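Local coordinates for glutamate racemase (Escherichia coli, PDB 2JFN), which belongs to the Asp/Glu/hydantoin racemase family of alpha/beta enzymes and binds glutamic acid and uridine-5'-diphosphate-N-acetylmuramoyl-L-alanine at two separate sites, at residues Val98-Pro101 with Ala102-Lys106; Val90-Asn93 with Thr94-Thr97; Ala57-Tyr60 with Gly61-Ser64; Ala232-Thr235 with Ala236-Leu239. All coordinates share one frame; numbering follows the deposited sequence.

Contact 1: residues Val98-Pro101 with Ala102-Lys106; sequences VSLP and ALREK. With UMA (uridine-5'-diphosphate-N-acetylmuramoyl-L-alanine), chain C.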
loop_
_atom_site.group_PDB
_atom_site.type_symbol
_atom_site.label_atom_id
_atom_site.label_comp_id
_atom_site.label_asym_id
_atom_site.label_seq_id
_atom_site.Cartn_x
_atom_site.Cartn_y
_atom_site.Cartn_z
ATOM N N VAL A 98 -12.708 2.920 -2.421
ATOM C CA VAL A 98 -13.926 2.173 -2.693
ATOM C C VAL A 98 -14.359 1.122 -1.669
ATOM O O VAL A 98 -15.546 0.811 -1.578
ATOM C CB VAL A 98 -13.830 1.478 -4.062
ATOM C CG1 VAL A 98 -13.542 2.511 -5.151
ATOM C CG2 VAL A 98 -12.736 0.419 -4.028
ATOM N N SER A 99 -13.414 0.585 -0.897
ATOM C CA SER A 99 -13.725 -0.474 0.067
ATOM C C SER A 99 -13.997 -0.090 1.521
ATOM O O SER A 99 -14.626 -0.855 2.250
ATOM C CB SER A 99 -12.597 -1.519 0.064
ATOM O OG SER A 99 -12.436 -2.110 -1.213
ATOM N N LEU A 100 -13.524 1.071 1.949
ATOM C CA LEU A 100 -13.697 1.490 3.337
ATOM C C LEU A 100 -15.133 1.509 3.889
ATOM O O LEU A 100 -15.397 0.957 4.956
ATOM C CB LEU A 100 -13.021 2.848 3.551
ATOM C CG LEU A 100 -11.499 2.863 3.351
ATOM C CD1 LEU A 100 -10.948 4.234 3.736
ATOM C CD2 LEU A 100 -10.844 1.781 4.215
ATOM N N PRO A 101 -16.077 2.146 3.182
ATOM C CA PRO A 101 -17.450 2.163 3.703
ATOM C C PRO A 101 -17.998 0.760 3.971
ATOM O O PRO A 101 -18.548 0.491 5.043
ATOM C CB PRO A 101 -18.224 2.881 2.601
ATOM C CG PRO A 101 -17.206 3.869 2.095
ATOM C CD PRO A 101 -15.952 3.014 1.999
ATOM N N ALA A 102 -17.839 -0.128 2.996
ATOM C CA ALA A 102 -18.326 -1.499 3.107
ATOM C C ALA A 102 -17.657 -2.272 4.239
ATOM O O ALA A 102 -18.313 -3.040 4.954
ATOM C CB ALA A 102 -18.127 -2.230 1.782
ATOM N N LEU A 103 -16.353 -2.069 4.402
ATOM C CA LEU A 103 -15.603 -2.746 5.454
ATOM C C LEU A 103 -15.975 -2.227 6.836
ATOM O O LEU A 103 -16.098 -2.998 7.786
ATOM C CB LEU A 103 -14.104 -2.562 5.233
ATOM C CG LEU A 103 -13.526 -3.284 4.012
ATOM C CD1 LEU A 103 -12.116 -2.766 3.725
ATOM C CD2 LEU A 103 -13.520 -4.787 4.265
ATOM N N ARG A 104 -16.165 -0.918 6.945
ATOM C CA ARG A 104 -16.510 -0.326 8.225
ATOM C C ARG A 104 -17.926 -0.677 8.648
ATOM O O ARG A 104 -18.246 -0.651 9.830
ATOM C CB ARG A 104 -16.306 1.189 8.170
ATOM C CG ARG A 104 -14.832 1.565 8.214
ATOM C CD ARG A 104 -14.560 3.029 7.861
ATOM N NE ARG A 104 -13.129 3.302 7.976
ATOM C CZ ARG A 104 -12.500 4.333 7.413
ATOM N NH1 ARG A 104 -13.168 5.211 6.682
ATOM N NH2 ARG A 104 -11.196 4.473 7.578
ATOM N N GLU A 105 -18.768 -1.014 7.679
ATOM C CA GLU A 105 -20.142 -1.398 7.975
ATOM C C GLU A 105 -20.189 -2.849 8.447
ATOM O O GLU A 105 -20.885 -3.175 9.408
ATOM C CB GLU A 105 -21.026 -1.244 6.732
ATOM C CG GLU A 105 -22.369 -1.970 6.838
ATOM C CD GLU A 105 -23.247 -1.434 7.956
ATOM O OE1 GLU A 105 -24.189 -2.152 8.374
ATOM O OE2 GLU A 105 -23.004 -0.295 8.414
ATOM N N LYS A 106 -19.437 -3.719 7.789
ATOM C CA LYS A 106 -19.458 -5.124 8.159
ATOM C C LYS A 106 -18.695 -5.490 9.431
ATOM O O LYS A 106 -19.138 -6.352 10.195
ATOM C CB LYS A 106 -18.945 -5.995 7.003
ATOM C CG LYS A 106 -19.167 -7.501 7.252
ATOM C CD LYS A 106 -18.842 -8.364 6.032
ATOM C CE LYS A 106 -19.179 -9.844 6.289
ATOM N NZ LYS A 106 -18.799 -10.735 5.145
HETATM N N1 UMA C . -2.814 8.872 5.678
HETATM C C2 UMA C . -3.716 7.834 5.118
HETATM N N3 UMA C . -4.513 7.180 6.045
HETATM C C4 UMA C . -4.531 7.419 7.428
HETATM C C5 UMA C . -3.581 8.496 7.933
HETATM C C6 UMA C . -2.792 9.146 7.054
HETATM O O2 UMA C . -3.772 7.550 3.931
HETATM O O4 UMA C . -5.279 6.769 8.144
HETATM C C1B UMA C . -1.939 9.590 4.685
HETATM C C2B UMA C . -2.696 10.728 4.021
HETATM O "O2'" UMA C . -2.419 10.866 2.572
HETATM C C3B UMA C . -2.372 11.985 4.758
HETATM C C4B UMA C . -0.935 11.665 5.124
HETATM O O4B UMA C . -0.844 10.253 5.270
HETATM O O3B UMA C . -2.564 13.026 3.763
HETATM C C5B UMA C . -0.470 12.257 6.395
HETATM O O5B UMA C . -1.408 12.044 7.389
HETATM P PA UMA C . -1.329 12.709 8.832
HETATM O O1A UMA C . -2.206 11.871 9.662
HETATM O O2A UMA C . 0.037 12.787 9.238
HETATM O O3A UMA C . -2.025 14.152 8.591
HETATM P PB UMA C . -2.832 14.794 7.373
HETATM O O1B UMA C . -2.023 14.912 6.179
HETATM O O2B UMA C . -3.502 15.997 7.879
HETATM O "O1'" UMA C . -4.024 13.676 7.209
HETATM C "C1'" UMA C . -5.394 13.824 7.581
HETATM C "C2'" UMA C . -5.953 12.555 8.167
HETATM N "N2'" UMA C . -5.247 12.161 9.401
HETATM C "C7'" UMA C . -5.842 12.195 10.605
HETATM O "O7'" UMA C . -7.048 12.391 10.730
HETATM C "C8'" UMA C . -4.998 11.965 11.841
HETATM C "C3'" UMA C . -5.874 11.455 7.095
HETATM O "O3'" UMA C . -6.493 10.214 7.581
HETATM C "C4'" UMA C . -6.582 11.892 5.791
HETATM O "O4'" UMA C . -6.476 10.891 4.799
HETATM C "C5'" UMA C . -5.980 13.207 5.285
HETATM O "O5'" UMA C . -6.082 14.213 6.362
HETATM C "C6'" UMA C . -6.705 13.787 4.083
HETATM O "O6'" UMA C . -8.088 13.937 4.370
HETATM C C18 UMA C . -7.800 10.030 8.181
HETATM C C19 UMA C . -8.847 9.576 7.218
HETATM O O18 UMA C . -10.017 9.876 7.374
HETATM C C20 UMA C . -7.628 9.187 9.461
HETATM N N4 UMA C . -8.393 8.825 6.201
HETATM C C21 UMA C . -9.227 8.135 5.207
HETATM C C22 UMA C . -10.368 7.256 5.802
HETATM O O19 UMA C . -10.167 6.740 6.924
HETATM O O20 UMA C . -11.435 7.114 5.151
HETATM C C23 UMA C . -8.334 7.270 4.309
HETATM O O HOH W 1 -17.407 0.433 0.126
#
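Leu100 and Arg104, one helical turn apart, meet where the backbone is tied by Arg104 N to Leu100 O at 2.8 Å and the arginine side chain turns to the ligand UMA. The methylenes of Arg104 pass by Leu100 O, and the chain is extended from CG to NE. Its guanidinium has Leu100 CB over one face, 3.9 Å above the plane but offset toward the rim. The edge grips the ligand carboxylate in a two-pronged contact, Arg104 NH1 to UMA O20 at 3.0 Å and Arg104 NH2 to UMA O19 at 2.6 Å, while Leu100 CD1 lies 3.2 Å from UMA O20. NH2 also bonds to Val111 O, which fixes the group further.

Packing is tight on the buried side, where Leu103 CG sits 3.2 Å from Ser99 O and CD1 approaches Ser99 CB. The Pro101 side is looser and faces solvent: Glu105 N reaches Pro101 O only weakly, and a water bridges Val98 O and Ala102 N.

Within a beta-alpha-beta unit, helix 93-106 connects strand 87-90 to strand 111-112, and Ala102 and Leu103 pack against Val69 and Val73 of helix 65-82.

Contact 2: residues Val90-Asn93 with Thr94-Thr97; sequences VACN and TAST. With GLU (glutamic acid), chain B.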
loop_
_atom_site.group_PDB
_atom_site.type_symbol
_atom_site.label_atom_id
_atom_site.label_comp_id
_atom_site.label_asym_id
_atom_site.label_seq_id
_atom_site.Cartn_x
_atom_site.Cartn_y
_atom_site.Cartn_z
ATOM N N VAL A 90 -5.983 -1.389 5.054
ATOM C CA VAL A 90 -6.103 -1.646 3.633
ATOM C C VAL A 90 -4.935 -0.855 3.047
ATOM O O VAL A 90 -5.107 0.280 2.605
ATOM C CB VAL A 90 -7.441 -1.113 3.081
ATOM C CG1 VAL A 90 -7.558 -1.421 1.595
ATOM C CG2 VAL A 90 -8.607 -1.762 3.841
ATOM N N ALA A 91 -3.744 -1.451 3.093
ATOM C CA ALA A 91 -2.523 -0.804 2.601
ATOM C C ALA A 91 -2.444 -0.969 1.097
ATOM O O ALA A 91 -1.475 -1.513 0.566
ATOM C CB ALA A 91 -1.307 -1.426 3.269
ATOM N N CYS A 92 -3.476 -0.466 0.429
ATOM C CA CYS A 92 -3.626 -0.573 -1.010
ATOM C C CYS A 92 -4.481 0.601 -1.498
ATOM O O CYS A 92 -5.658 0.691 -1.159
ATOM C CB CYS A 92 -4.330 -1.906 -1.300
ATOM S SG CYS A 92 -4.850 -2.212 -2.981
ATOM N N ASN A 93 -3.896 1.497 -2.295
ATOM C CA ASN A 93 -4.630 2.658 -2.810
ATOM C C ASN A 93 -5.804 2.296 -3.715
ATOM O O ASN A 93 -6.880 2.894 -3.617
ATOM C CB ASN A 93 -3.691 3.604 -3.568
ATOM C CG ASN A 93 -2.653 4.240 -2.674
ATOM O OD1 ASN A 93 -1.653 3.610 -2.311
ATOM N ND2 ASN A 93 -2.883 5.497 -2.305
ATOM N N THR A 94 -5.600 1.325 -4.599
ATOM C CA THR A 94 -6.651 0.904 -5.518
ATOM C C THR A 94 -7.818 0.217 -4.817
ATOM O O THR A 94 -8.835 -0.074 -5.441
ATOM C CB THR A 94 -6.102 -0.055 -6.602
ATOM O OG1 THR A 94 -5.397 -1.138 -5.977
ATOM C CG2 THR A 94 -5.160 0.684 -7.532
ATOM N N ALA A 95 -7.681 -0.047 -3.525
ATOM C CA ALA A 95 -8.760 -0.705 -2.788
ATOM C C ALA A 95 -9.335 0.158 -1.676
ATOM O O ALA A 95 -10.541 0.142 -1.439
ATOM C CB ALA A 95 -8.272 -2.035 -2.207
ATOM N N SER A 96 -8.477 0.914 -1.002
ATOM C CA SER A 96 -8.916 1.749 0.108
ATOM C C SER A 96 -10.198 2.520 -0.144
ATOM O O SER A 96 -11.259 2.150 0.355
ATOM C CB SER A 96 -7.819 2.728 0.517
ATOM O OG SER A 96 -6.965 2.150 1.486
ATOM N N THR A 97 -10.097 3.592 -0.916
ATOM C CA THR A 97 -11.255 4.427 -1.202
ATOM C C THR A 97 -12.571 3.660 -1.330
ATOM O O THR A 97 -13.432 3.720 -0.441
ATOM C CB THR A 97 -11.031 5.243 -2.481
ATOM O OG1 THR A 97 -10.956 4.362 -3.613
ATOM C CG2 THR A 97 -9.727 6.017 -2.373
HETATM N N GLU B . -0.383 -1.741 -3.690
HETATM C CA GLU B . -1.005 -1.147 -4.877
HETATM C C GLU B . -1.884 0.007 -4.435
HETATM O O GLU B . -1.510 0.764 -3.467
HETATM C CB GLU B . -1.840 -2.209 -5.610
HETATM C CG GLU B . -1.568 -2.153 -7.131
HETATM C CD GLU B . -2.594 -2.977 -7.898
HETATM O OE1 GLU B . -2.945 -2.623 -9.021
HETATM O OE2 GLU B . -3.072 -4.006 -7.409
HETATM O OXT GLU B . -2.988 0.237 -5.032
#
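Cys92 and Ala95 meet at the turn from strand 87-90 into helix 93-106, the strand-to-helix junction of a beta-alpha-beta unit, and an inverse gamma turn centred on Ala91 precedes it. Cys92 O receives two backbone donors. Ser96 N comes nearly in line with the carbonyl at 2.8 Å, whereas Ala95 N, at 3.2 Å, stands 63° out of the carbonyl plane.

The side chain of Cys92 runs from CB, 4.0 Å from Ala95 CB, to a sulfur that nestles against the same methyl. With SG anti to the backbone N, the sulfur is carried to Thr94 OG1, 3.2 Å away. Val90 CG1 joins this apolar patch from the strand side by touching Ala95 CB. Ser96 OG lies near Val90 O and Cys92 O and is hydrogen-bonded to Val114 N.

The same backbone also holds the bound glutamic acid by its alpha-carboxylate. Asn93 N bonds to the ligand O, and Thr94 N makes a nearly straight bond, 168°, to OXT. A positive chi1 of 53° sets the Thr94 hydroxyl between the backbone N and the carbonyl carbon. From there OG1 donates to ligand OXT at 2.9 Å, so that this oxygen is held by both the amide and the hydroxyl of one residue.

Contact 3: residues Ala57-Tyr60 with Gly61-Ser64; sequences AFPY and GEKS. With GLU (glutamic acid), chain B.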
loop_
_atom_site.group_PDB
_atom_site.type_symbol
_atom_site.label_atom_id
_atom_site.label_comp_id
_atom_site.label_asym_id
_atom_site.label_seq_id
_atom_site.Cartn_x
_atom_site.Cartn_y
_atom_site.Cartn_z
ATOM N N ALA A 57 -6.293 -12.209 -7.576
ATOM C CA ALA A 57 -6.916 -11.152 -8.355
ATOM C C ALA A 57 -5.997 -9.969 -8.665
ATOM O O ALA A 57 -6.416 -9.015 -9.317
ATOM C CB ALA A 57 -8.183 -10.675 -7.660
ATOM N N PHE A 58 -4.753 -10.023 -8.198
ATOM C CA PHE A 58 -3.797 -8.953 -8.488
ATOM C C PHE A 58 -3.625 -8.970 -10.007
ATOM O O PHE A 58 -3.537 -10.046 -10.596
ATOM C CB PHE A 58 -2.443 -9.247 -7.833
ATOM C CG PHE A 58 -1.351 -8.306 -8.259
ATOM C CD1 PHE A 58 -1.152 -7.098 -7.593
ATOM C CD2 PHE A 58 -0.555 -8.605 -9.363
ATOM C CE1 PHE A 58 -0.177 -6.197 -8.023
ATOM C CE2 PHE A 58 0.424 -7.707 -9.802
ATOM C CZ PHE A 58 0.613 -6.504 -9.132
ATOM N N PRO A 59 -3.546 -7.794 -10.659
ATOM C CA PRO A 59 -3.600 -6.430 -10.118
ATOM C C PRO A 59 -5.015 -5.860 -10.015
ATOM O O PRO A 59 -5.874 -6.129 -10.858
ATOM C CB PRO A 59 -2.742 -5.643 -11.105
ATOM C CG PRO A 59 -3.115 -6.276 -12.405
ATOM C CD PRO A 59 -3.124 -7.768 -12.076
ATOM N N TYR A 60 -5.244 -5.071 -8.968
ATOM C CA TYR A 60 -6.541 -4.442 -8.729
ATOM C C TYR A 60 -6.748 -3.203 -9.622
ATOM O O TYR A 60 -7.882 -2.837 -9.943
ATOM C CB TYR A 60 -6.656 -4.036 -7.250
ATOM C CG TYR A 60 -7.045 -5.150 -6.288
ATOM C CD1 TYR A 60 -6.962 -6.500 -6.652
ATOM C CD2 TYR A 60 -7.487 -4.844 -4.997
ATOM C CE1 TYR A 60 -7.313 -7.521 -5.743
ATOM C CE2 TYR A 60 -7.838 -5.841 -4.093
ATOM C CZ TYR A 60 -7.750 -7.176 -4.465
ATOM O OH TYR A 60 -8.100 -8.152 -3.555
ATOM N N GLY A 61 -5.648 -2.569 -10.018
ATOM C CA GLY A 61 -5.725 -1.377 -10.850
ATOM C C GLY A 61 -6.662 -1.468 -12.042
ATOM O O GLY A 61 -7.345 -0.500 -12.378
ATOM N N GLU A 62 -6.702 -2.635 -12.674
ATOM C CA GLU A 62 -7.543 -2.868 -13.846
ATOM C C GLU A 62 -8.986 -3.263 -13.512
ATOM O O GLU A 62 -9.926 -2.893 -14.226
ATOM C CB GLU A 62 -6.920 -3.983 -14.687
ATOM C CG GLU A 62 -6.666 -5.249 -13.863
ATOM C CD GLU A 62 -6.280 -6.443 -14.705
ATOM O OE1 GLU A 62 -5.225 -6.379 -15.384
ATOM O OE2 GLU A 62 -7.032 -7.448 -14.685
ATOM N N LYS A 63 -9.140 -4.017 -12.429
ATOM C CA LYS A 63 -10.427 -4.530 -11.968
ATOM C C LYS A 63 -11.563 -3.522 -11.773
ATOM O O LYS A 63 -11.338 -2.339 -11.509
ATOM C CB LYS A 63 -10.219 -5.308 -10.665
ATOM C CG LYS A 63 -9.163 -6.413 -10.750
ATOM C CD LYS A 63 -9.595 -7.548 -11.670
ATOM C CE LYS A 63 -8.633 -8.735 -11.597
ATOM N NZ LYS A 63 -7.234 -8.390 -11.992
ATOM N N SER A 64 -12.788 -4.020 -11.910
ATOM C CA SER A 64 -13.993 -3.215 -11.733
ATOM C C SER A 64 -14.122 -2.908 -10.249
ATOM O O SER A 64 -13.791 -3.751 -9.409
ATOM C CB SER A 64 -15.227 -4.000 -12.186
ATOM O OG SER A 64 -15.084 -4.469 -13.515
HETATM N N GLU B . -0.383 -1.741 -3.690
HETATM C CA GLU B . -1.005 -1.147 -4.877
HETATM C C GLU B . -1.884 0.007 -4.435
HETATM O O GLU B . -1.510 0.764 -3.467
HETATM C CB GLU B . -1.840 -2.209 -5.610
HETATM C CG GLU B . -1.568 -2.153 -7.131
HETATM C CD GLU B . -2.594 -2.977 -7.898
HETATM O OE1 GLU B . -2.945 -2.623 -9.021
HETATM O OE2 GLU B . -3.072 -4.006 -7.409
HETATM O OXT GLU B . -2.988 0.237 -5.032
HETATM O O HOH W 2 -5.885 -11.236 -12.110
HETATM O O HOH W 3 -9.714 -0.655 -10.179
#
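The backbone of residues 57-64 turns sharply through a cis peptide bond before Pro59 and then curls at Tyr60-Gly61, folding Lys63 back over the first half of the loop. Lys63 is the side chain that ties the turn together. Its chain bends at chi2 and again at chi4, which brings NZ back to the carbonyl oxygens of Ala57 and Pro59. NZ donates to Ala57 O and to Pro59 O, each at 2.9 Å, from 37° and 33° out of the respective carbonyl planes. A salt bridge to Glu62 OE2 and a water shared with Phe58 O add to these bonds.

Glu62 lies across Pro59: its CG is 3.2 Å from Pro59 O, and OE1 and CD border the proline CG. On the other side of the proline, Pro59 CB sits 3.8 Å above the centre of one face of the Phe58 ring.

In the alpha/beta fold this loop leads from strand 48-53 to helix 65-82 and forms one wall of the glutamic acid pocket. Consecutive amides take the ligand's side-chain carboxylate, Tyr60 N bonding to OE2 and Gly61 N to OE1, both at 2.9 Å. Pro59 CB and Phe58 CD1 border the same carboxylate. The Tyr60 ring packs on Val72 and Ile75 of helix 65-82 and is held at its hydroxyl by Asp54 OD2, while Phe58 leans on Val166 and Glu170 of helix 163-174.

Contact 4: residues Ala232-Thr235 with Ala236-Leu239; sequences ARRT and AWLL. With UMA (uridine-5'-diphosphate-N-acetylmuramoyl-L-alanine), chain C.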
loop_
_atom_site.group_PDB
_atom_site.type_symbol
_atom_site.label_atom_id
_atom_site.label_comp_id
_atom_site.label_asym_id
_atom_site.label_seq_id
_atom_site.Cartn_x
_atom_site.Cartn_y
_atom_site.Cartn_z
ATOM N N ALA A 232 1.165 4.344 10.368
ATOM C CA ALA A 232 1.655 3.738 11.592
ATOM C C ALA A 232 1.080 4.522 12.779
ATOM O O ALA A 232 0.497 3.935 13.694
ATOM C CB ALA A 232 3.173 3.776 11.612
ATOM N N ARG A 233 1.232 5.847 12.750
ATOM C CA ARG A 233 0.713 6.690 13.827
ATOM C C ARG A 233 -0.800 6.529 13.979
ATOM O O ARG A 233 -1.308 6.447 15.092
ATOM C CB ARG A 233 1.059 8.166 13.579
ATOM C CG ARG A 233 2.547 8.494 13.717
ATOM C CD ARG A 233 2.764 10.006 13.750
ATOM N NE ARG A 233 2.405 10.647 12.485
ATOM C CZ ARG A 233 3.213 10.715 11.430
ATOM N NH1 ARG A 233 4.429 10.190 11.489
ATOM N NH2 ARG A 233 2.802 11.295 10.311
ATOM N N ARG A 234 -1.522 6.481 12.863
ATOM C CA ARG A 234 -2.974 6.313 12.919
ATOM C C ARG A 234 -3.333 4.950 13.523
ATOM O O ARG A 234 -4.319 4.827 14.259
ATOM C CB ARG A 234 -3.578 6.435 11.519
ATOM C CG ARG A 234 -5.084 6.225 11.466
ATOM C CD ARG A 234 -5.844 7.211 12.357
ATOM N NE ARG A 234 -7.285 7.122 12.133
ATOM C CZ ARG A 234 -8.197 7.822 12.799
ATOM N NH1 ARG A 234 -7.820 8.673 13.745
ATOM N NH2 ARG A 234 -9.485 7.676 12.514
ATOM N N THR A 235 -2.525 3.938 13.215
ATOM C CA THR A 235 -2.736 2.586 13.727
ATOM C C THR A 235 -2.540 2.562 15.242
ATOM O O THR A 235 -3.355 1.995 15.978
ATOM C CB THR A 235 -1.765 1.584 13.055
ATOM O OG1 THR A 235 -2.101 1.471 11.667
ATOM C CG2 THR A 235 -1.854 0.198 13.710
ATOM N N ALA A 236 -1.463 3.193 15.701
ATOM C CA ALA A 236 -1.174 3.261 17.129
ATOM C C ALA A 236 -2.292 4.010 17.859
ATOM O O ALA A 236 -2.663 3.648 18.974
ATOM C CB ALA A 236 0.163 3.957 17.361
ATOM N N TRP A 237 -2.837 5.049 17.234
ATOM C CA TRP A 237 -3.909 5.812 17.865
ATOM C C TRP A 237 -5.187 4.975 17.985
ATOM O O TRP A 237 -5.877 5.017 19.007
ATOM C CB TRP A 237 -4.221 7.078 17.062
ATOM C CG TRP A 237 -5.153 8.024 17.781
ATOM C CD1 TRP A 237 -4.815 8.931 18.751
ATOM C CD2 TRP A 237 -6.574 8.131 17.613
ATOM N NE1 TRP A 237 -5.938 9.597 19.192
ATOM C CE2 TRP A 237 -7.029 9.125 18.511
ATOM C CE3 TRP A 237 -7.507 7.484 16.792
ATOM C CZ2 TRP A 237 -8.379 9.486 18.610
ATOM C CZ3 TRP A 237 -8.851 7.842 16.892
ATOM C CH2 TRP A 237 -9.271 8.836 17.795
ATOM N N LEU A 238 -5.503 4.222 16.935
ATOM C CA LEU A 238 -6.701 3.391 16.930
ATOM C C LEU A 238 -6.585 2.222 17.895
ATOM O O LEU A 238 -7.571 1.817 18.511
ATOM C CB LEU A 238 -6.983 2.879 15.517
ATOM C CG LEU A 238 -7.395 3.959 14.518
ATOM C CD1 LEU A 238 -7.475 3.376 13.126
ATOM C CD2 LEU A 238 -8.738 4.550 14.924
ATOM N N LEU A 239 -5.386 1.672 18.030
ATOM C CA LEU A 239 -5.195 0.559 18.945
ATOM C C LEU A 239 -5.380 1.061 20.374
ATOM O O LEU A 239 -5.622 0.278 21.293
ATOM C CB LEU A 239 -3.800 -0.044 18.771
ATOM C CG LEU A 239 -3.576 -0.817 17.463
ATOM C CD1 LEU A 239 -2.125 -1.248 17.358
ATOM C CD2 LEU A 239 -4.506 -2.026 17.416
HETATM N N1 UMA C . -2.814 8.872 5.678
HETATM C C2 UMA C . -3.716 7.834 5.118
HETATM N N3 UMA C . -4.513 7.180 6.045
HETATM C C4 UMA C . -4.531 7.419 7.428
HETATM C C5 UMA C . -3.581 8.496 7.933
HETATM C C6 UMA C . -2.792 9.146 7.054
HETATM O O2 UMA C . -3.772 7.550 3.931
HETATM O O4 UMA C . -5.279 6.769 8.144
HETATM C C1B UMA C . -1.939 9.590 4.685
HETATM C C2B UMA C . -2.696 10.728 4.021
HETATM O "O2'" UMA C . -2.419 10.866 2.572
HETATM C C3B UMA C . -2.372 11.985 4.758
HETATM C C4B UMA C . -0.935 11.665 5.124
HETATM O O4B UMA C . -0.844 10.253 5.270
HETATM O O3B UMA C . -2.564 13.026 3.763
HETATM C C5B UMA C . -0.470 12.257 6.395
HETATM O O5B UMA C . -1.408 12.044 7.389
HETATM P PA UMA C . -1.329 12.709 8.832
HETATM O O1A UMA C . -2.206 11.871 9.662
HETATM O O2A UMA C . 0.037 12.787 9.238
HETATM O O3A UMA C . -2.025 14.152 8.591
HETATM P PB UMA C . -2.832 14.794 7.373
HETATM O O1B UMA C . -2.023 14.912 6.179
HETATM O O2B UMA C . -3.502 15.997 7.879
HETATM O "O1'" UMA C . -4.024 13.676 7.209
HETATM C "C1'" UMA C . -5.394 13.824 7.581
HETATM C "C2'" UMA C . -5.953 12.555 8.167
HETATM N "N2'" UMA C . -5.247 12.161 9.401
HETATM C "C7'" UMA C . -5.842 12.195 10.605
HETATM O "O7'" UMA C . -7.048 12.391 10.730
HETATM C "C8'" UMA C . -4.998 11.965 11.841
HETATM C "C3'" UMA C . -5.874 11.455 7.095
HETATM O "O3'" UMA C . -6.493 10.214 7.581
HETATM C "C4'" UMA C . -6.582 11.892 5.791
HETATM O "O4'" UMA C . -6.476 10.891 4.799
HETATM C "C5'" UMA C . -5.980 13.207 5.285
HETATM O "O5'" UMA C . -6.082 14.213 6.362
HETATM C "C6'" UMA C . -6.705 13.787 4.083
HETATM O "O6'" UMA C . -8.088 13.937 4.370
HETATM C C18 UMA C . -7.800 10.030 8.181
HETATM C C19 UMA C . -8.847 9.576 7.218
HETATM O O18 UMA C . -10.017 9.876 7.374
HETATM C C20 UMA C . -7.628 9.187 9.461
HETATM N N4 UMA C . -8.393 8.825 6.201
HETATM C C21 UMA C . -9.227 8.135 5.207
HETATM C C22 UMA C . -10.368 7.256 5.802
HETATM O O19 UMA C . -10.167 6.740 6.924
HETATM O O20 UMA C . -11.435 7.114 5.151
HETATM C C23 UMA C . -8.334 7.270 4.309
#
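Arg234 and Trp237 run side by side along helix 228-241, pointing the same way, with guanidinium and indole planes only 5° apart. Arg234 NH1 lies 3.3 Å from Trp237 CE3.

Apolar contacts fill the two faces of that guanidinium. Leu238 CD2 stands over its centre, 3.9 Å above the plane, and the ligand UMA places its methyl C20 over the opposite face, nearer the rim. The bend at chi2 (58°), after a CG anti to the backbone N, turns the Arg234 chain forward along the helix, toward Leu238, so that the group is sandwiched in this way, with CG 3.4 Å from UMA O4. Farther round, Thr235 CG2 meets Leu239 CD1 in plain van der Waals packing, and both residues press on Leu87 of strand 87-90.

Hydrogen bonds of the helix backbone underlie these contacts, from Ala236 N to Ala232 O through to Leu239 N to Thr235 O, the last at 2.9 Å. Thr235 OG1 bonds to Ile231 O within the same helix.

The polar contact with the ligand comes from Arg233, whose NH2 makes a weak bond of 3.3 Å to UMA O2A, lying at the edge of the guanidinium. The two arginines thus treat the ligand differently: Arg233 reaches a phosphate oxygen and would probably offset part of its negative charge, whereas Arg234 offers a flat surface for packing.

How the contacts relate
Contact 2 is the buried one, near the centre of the chain, while contacts 1, 3 and 4 are partly buried and lie farther out. Contacts 1 and 2 share helix 93-106 and touch through Leu103 CD1 and Val90 CG2; the beginning of that helix meets glutamic acid, its later turns UMA. Contacts 2 and 3 meet through Thr94 and Tyr60, and in both, backbone amides grip a carboxylate of glutamic acid. Contacts 1 and 4 do not touch each other but both reach UMA, chiefly with arginine side chains. Contacts 3 and 4 lie on opposite sides of the chain's centre, about 28 Å apart between centres.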